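Local coordinates for protein tubulin-specific chaperone (Trypanosoma brucei, PDB 4B6W) that forms the N-terminal ubiquitin-like domain of tubulin-binding cofactor B, a chaperone that probably binds alpha-tubulin and microtubule plus ends, at residues 5-10 with 19-24; 46-51 with 79-84. All blocks are in the same frame, centred on the assembly; numbering follows the deposited sequence.

Interaction 1 of 2, residues 5-10 with 19-24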
# COMPACT_ATOMS: atom_id res chain seq x y z
N VAL A 5 -6.99 0.18 -6.25
CA VAL A 5 -7.03 -0.07 -4.80
C VAL A 5 -7.35 1.21 -4.03
O VAL A 5 -7.36 2.31 -4.58
CB VAL A 5 -5.68 -0.70 -4.30
CG1 VAL A 5 -5.43 -1.97 -5.02
CG2 VAL A 5 -4.48 0.25 -4.53
N SER A 6 -7.63 1.08 -2.74
CA SER A 6 -7.71 2.27 -1.89
C SER A 6 -6.56 2.30 -0.89
O SER A 6 -5.90 1.31 -0.66
CB SER A 6 -9.08 2.40 -1.20
OG SER A 6 -9.49 1.19 -0.64
N LEU A 7 -6.31 3.45 -0.30
CA LEU A 7 -5.22 3.58 0.65
C LEU A 7 -5.80 4.07 1.94
O LEU A 7 -6.61 5.03 1.94
CB LEU A 7 -4.17 4.57 0.18
CG LEU A 7 -3.45 4.38 -1.14
CD1 LEU A 7 -2.53 5.59 -1.41
CD2 LEU A 7 -2.66 3.10 -1.11
N THR A 8 -5.37 3.41 3.01
CA THR A 8 -5.65 3.80 4.37
C THR A 8 -4.30 4.03 5.09
O THR A 8 -3.25 3.66 4.57
CB THR A 8 -6.47 2.72 5.09
OG1 THR A 8 -5.73 1.49 5.08
CG2 THR A 8 -7.81 2.51 4.40
N HIS A 9 -4.35 4.64 6.27
CA HIS A 9 -3.15 5.05 6.98
C HIS A 9 -3.29 4.80 8.47
O HIS A 9 -4.21 5.30 9.06
CB HIS A 9 -2.91 6.55 6.74
CG HIS A 9 -1.59 7.03 7.27
ND1 HIS A 9 -1.47 8.14 8.08
CD2 HIS A 9 -0.34 6.54 7.12
CE1 HIS A 9 -0.19 8.31 8.40
NE2 HIS A 9 0.51 7.33 7.84
N SER A 10 -2.35 4.07 9.07
CA SER A 10 -2.43 3.69 10.49
C SER A 10 -2.41 4.85 11.50
O SER A 10 -2.76 4.64 12.67
CB SER A 10 -1.31 2.72 10.86
OG SER A 10 -0.05 3.35 10.97
N LYS A 19 -7.00 4.26 -6.38
CA LYS A 19 -5.63 4.44 -6.87
C LYS A 19 -5.33 3.34 -7.84
O LYS A 19 -5.71 2.21 -7.62
CB LYS A 19 -4.62 4.38 -5.72
CG LYS A 19 -4.67 5.59 -4.80
CD LYS A 19 -4.10 6.86 -5.46
CE LYS A 19 -2.57 6.82 -5.55
NZ LYS A 19 -2.02 8.03 -6.23
N ARG A 20 -4.67 3.69 -8.93
CA ARG A 20 -4.28 2.69 -9.92
C ARG A 20 -2.78 2.50 -9.89
O ARG A 20 -2.03 3.48 -10.03
CB ARG A 20 -4.71 3.11 -11.31
CG ARG A 20 -6.20 3.25 -11.49
CD ARG A 20 -6.62 3.09 -12.96
NE ARG A 20 -7.63 2.04 -12.97
CZ ARG A 20 -7.59 0.91 -13.65
NH1 ARG A 20 -6.65 0.62 -14.52
NH2 ARG A 20 -8.58 0.06 -13.49
N TYR A 21 -2.37 1.25 -9.71
CA TYR A 21 -0.97 0.80 -9.80
C TYR A 21 -0.79 -0.34 -10.80
O TYR A 21 -1.68 -1.18 -10.97
CB TYR A 21 -0.50 0.32 -8.45
CG TYR A 21 -0.46 1.44 -7.43
CD1 TYR A 21 0.45 2.51 -7.56
CD2 TYR A 21 -1.34 1.47 -6.36
CE1 TYR A 21 0.50 3.54 -6.63
CE2 TYR A 21 -1.30 2.50 -5.43
CZ TYR A 21 -0.39 3.53 -5.56
OH TYR A 21 -0.37 4.55 -4.62
N GLY A 22 0.36 -0.35 -11.45
CA GLY A 22 0.78 -1.53 -12.22
C GLY A 22 1.16 -2.65 -11.26
O GLY A 22 1.82 -2.42 -10.28
N LEU A 23 0.75 -3.87 -11.54
CA LEU A 23 1.19 -5.02 -10.75
C LEU A 23 2.68 -5.27 -10.91
O LEU A 23 3.30 -5.87 -10.08
CB LEU A 23 0.41 -6.27 -11.16
CG LEU A 23 -1.09 -6.29 -10.87
CD1 LEU A 23 -1.74 -7.58 -11.46
CD2 LEU A 23 -1.31 -6.20 -9.39
N ALA A 24 3.25 -4.81 -12.02
CA ALA A 24 4.69 -4.87 -12.24
C ALA A 24 5.47 -3.87 -11.36
O ALA A 24 6.68 -3.99 -11.25
CB ALA A 24 5.02 -4.68 -13.74
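Lys19 NZ is the best-held polar atom here, gripped by two hydrogen bonds outside the two strands, one to Asn33 OD1 and one to His37 NE2. Bends at chi2 (-72°) and chi3 (-74°) turn the end of its chain away from strand 5-9 toward those partners. The backbone contact is a single antiparallel hydrogen-bonded pair. Val5 N donates to Lys19 O at 2.8 Å, nearly straight and in the carbonyl plane, whereas the return bond from Lys19 N to Val5 O, 2.7 Å, is bent and weak. The short segments 5-9 and 19-22 run at 111° to each other and overlap at this one pair; the hairpin continues where Leu7 meets Val16 by backbone hydrogen bonding. Side chains make the other contacts. Val5 CG2 comes in at the edge of the Tyr21 ring, in its plane, 3.8 Å from Tyr21 CD2. Leu7 CD1 lies 4.0 Å from both Lys19 CG and Tyr21 OH. That hydroxyl is hydrogen-bonded to Asn33 OD1, so one helix side chain serves both Tyr21 and Lys19. Ile30 and Val34 of helix 27-35 pack on Tyr21. This is the first beta hairpin of a ubiquitin-like fold, with its inner face on the helix.

Interaction 2 of 2, residues 46-51 with 79-84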
# COMPACT_ATOMS: atom_id res chain seq x y z
N GLN A 46 5.47 0.44 6.35
CA GLN A 46 5.17 -0.91 5.92
C GLN A 46 3.83 -0.86 5.21
O GLN A 46 2.95 -0.14 5.64
CB GLN A 46 5.10 -1.85 7.11
CG GLN A 46 6.44 -2.07 7.74
CD GLN A 46 6.45 -3.11 8.85
OE1 GLN A 46 7.49 -3.29 9.49
NE2 GLN A 46 5.32 -3.76 9.11
N LEU A 47 3.71 -1.60 4.11
CA LEU A 47 2.45 -1.77 3.36
C LEU A 47 1.80 -3.14 3.67
O LEU A 47 2.39 -4.19 3.42
CB LEU A 47 2.68 -1.58 1.85
CG LEU A 47 3.19 -0.20 1.30
CD1 LEU A 47 3.23 -0.21 -0.24
CD2 LEU A 47 2.43 1.05 1.82
N GLN A 48 0.60 -3.10 4.25
CA GLN A 48 -0.23 -4.26 4.53
C GLN A 48 -1.26 -4.40 3.39
O GLN A 48 -1.96 -3.44 3.08
CB GLN A 48 -0.97 -4.02 5.87
CG GLN A 48 -1.90 -5.15 6.31
CD GLN A 48 -2.70 -4.81 7.54
OE1 GLN A 48 -2.59 -3.72 8.10
NE2 GLN A 48 -3.54 -5.74 7.96
N LEU A 49 -1.37 -5.56 2.77
CA LEU A 49 -2.33 -5.76 1.68
C LEU A 49 -3.51 -6.48 2.30
O LEU A 49 -3.35 -7.55 2.91
CB LEU A 49 -1.73 -6.58 0.51
CG LEU A 49 -2.61 -6.71 -0.76
CD1 LEU A 49 -2.89 -5.35 -1.39
CD2 LEU A 49 -2.05 -7.73 -1.79
N ILE A 50 -4.68 -5.84 2.20
CA ILE A 50 -5.92 -6.39 2.71
C ILE A 50 -6.82 -6.64 1.51
O ILE A 50 -6.93 -5.82 0.64
CB ILE A 50 -6.60 -5.41 3.69
CG1 ILE A 50 -5.63 -5.01 4.82
CG2 ILE A 50 -7.88 -6.04 4.30
CD1 ILE A 50 -5.95 -3.65 5.50
N ASP A 51 -7.47 -7.79 1.44
CA ASP A 51 -8.44 -7.96 0.37
C ASP A 51 -9.76 -7.22 0.66
O ASP A 51 -9.93 -6.56 1.69
CB ASP A 51 -8.65 -9.45 0.06
CG ASP A 51 -9.65 -10.13 0.96
OD1 ASP A 51 -10.11 -9.49 1.93
OD2 ASP A 51 -9.99 -11.31 0.67
N HIS A 79 -2.91 -0.75 3.21
CA HIS A 79 -2.93 -0.02 4.48
C HIS A 79 -1.50 0.36 4.84
O HIS A 79 -0.61 -0.48 4.86
CB HIS A 79 -3.58 -0.87 5.57
CG HIS A 79 -3.55 -0.24 6.93
ND1 HIS A 79 -4.25 0.91 7.24
CD2 HIS A 79 -2.93 -0.63 8.08
CE1 HIS A 79 -4.06 1.20 8.51
NE2 HIS A 79 -3.27 0.29 9.05
N VAL A 80 -1.29 1.65 5.10
CA VAL A 80 0.05 2.15 5.39
C VAL A 80 0.31 2.21 6.91
O VAL A 80 -0.32 2.99 7.63
CB VAL A 80 0.25 3.55 4.74
CG1 VAL A 80 1.63 4.09 5.00
CG2 VAL A 80 -0.04 3.47 3.23
N VAL A 81 1.23 1.38 7.40
CA VAL A 81 1.57 1.39 8.80
C VAL A 81 2.75 2.34 9.00
O VAL A 81 3.78 2.22 8.35
CB VAL A 81 1.89 -0.02 9.34
CG1 VAL A 81 2.03 0.04 10.86
CG2 VAL A 81 0.80 -1.00 8.94
N ASP A 82 2.56 3.32 9.87
CA ASP A 82 3.49 4.41 10.08
C ASP A 82 4.40 4.07 11.26
O ASP A 82 3.92 3.95 12.40
CB ASP A 82 2.72 5.71 10.36
CG ASP A 82 3.62 6.95 10.35
OD1 ASP A 82 4.66 6.94 11.01
OD2 ASP A 82 3.30 7.95 9.66
N LEU A 83 5.69 3.93 10.97
CA LEU A 83 6.71 3.61 11.98
C LEU A 83 7.63 4.79 12.38
O LEU A 83 8.61 4.58 13.12
CB LEU A 83 7.60 2.46 11.48
CG LEU A 83 7.02 1.04 11.41
CD1 LEU A 83 5.91 0.95 10.42
CD2 LEU A 83 8.14 0.04 11.05
N GLN A 84 7.34 6.01 11.93
CA GLN A 84 8.31 7.10 12.10
C GLN A 84 8.37 7.52 13.56
O GLN A 84 7.34 7.63 14.21
CB GLN A 84 8.08 8.28 11.14
CG GLN A 84 6.89 9.19 11.41
CD GLN A 84 6.71 10.27 10.32
OE1 GLN A 84 7.50 11.21 10.23
NE2 GLN A 84 5.66 10.14 9.52
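This is an antiparallel strand pairing within the mixed sheet, joining strand 45-50 to the central strand 77-82. Four backbone hydrogen bonds hold it, two in each of the hydrogen-bonded pairs Gln46 with Val81 and Gln48 with His79. The latter is the straighter: Gln48 N to His79 O and His79 N to Gln48 O are both 2.9 Å, at 173°. Between them, the non-hydrogen-bonded pair Leu47 and Val80 turns toward helix 27-35, where Ile30 meets Leu47 and Val34 meets Val80. Their side chains lie side by side, Leu47 CD2 3.7 Å from Val80 CG2. Gln46, Gln48, His79 and Val81 occupy the other face. Gln48 and His79 both set CG anti to the backbone N and run alongside each other, bringing Gln48 OE1 within 3.1 Å of His79 CD2, amide and ring planes 77° apart. Each has its polar partner elsewhere, Gln48 NE2 at Thr56 OG1 and His79 ND1 at Thr8 OG1. Ile50 CD1 packs 3.7 Å from His79 CB. Leu83 CD2 crosses to Gln46 OE1, 3.7 Å away, while Asp82 OD1 accepts from Gln84 N in an Asx turn. The pairing of third and last strands is characteristic of the ubiquitin-like beta-grasp fold.

How the interactions relate
From the N terminus, strand 2-9 leads through a short turn into strand 15-22, and interaction 1 closes that hairpin. The chain then passes through helix 27-35 before strand 45-50 begins, and interaction 2 closes a longer loop, carrying strand 56-58, when strand 77-82 returns beside 45-50. The two closures follow in series, neither enclosing nor crossing the other. They meet in space because strands 2-9 and 77-82 are parallel neighbours in the sheet: Thr8 OG1 lies 2.7 Å from His79 ND1, and Ser10 N lies 2.7 Å from Val80 O, both hydrogen-bonding distances. Together they join the N-terminal hairpin to the C-terminal half of the sheet, with helix 27-35 against one face.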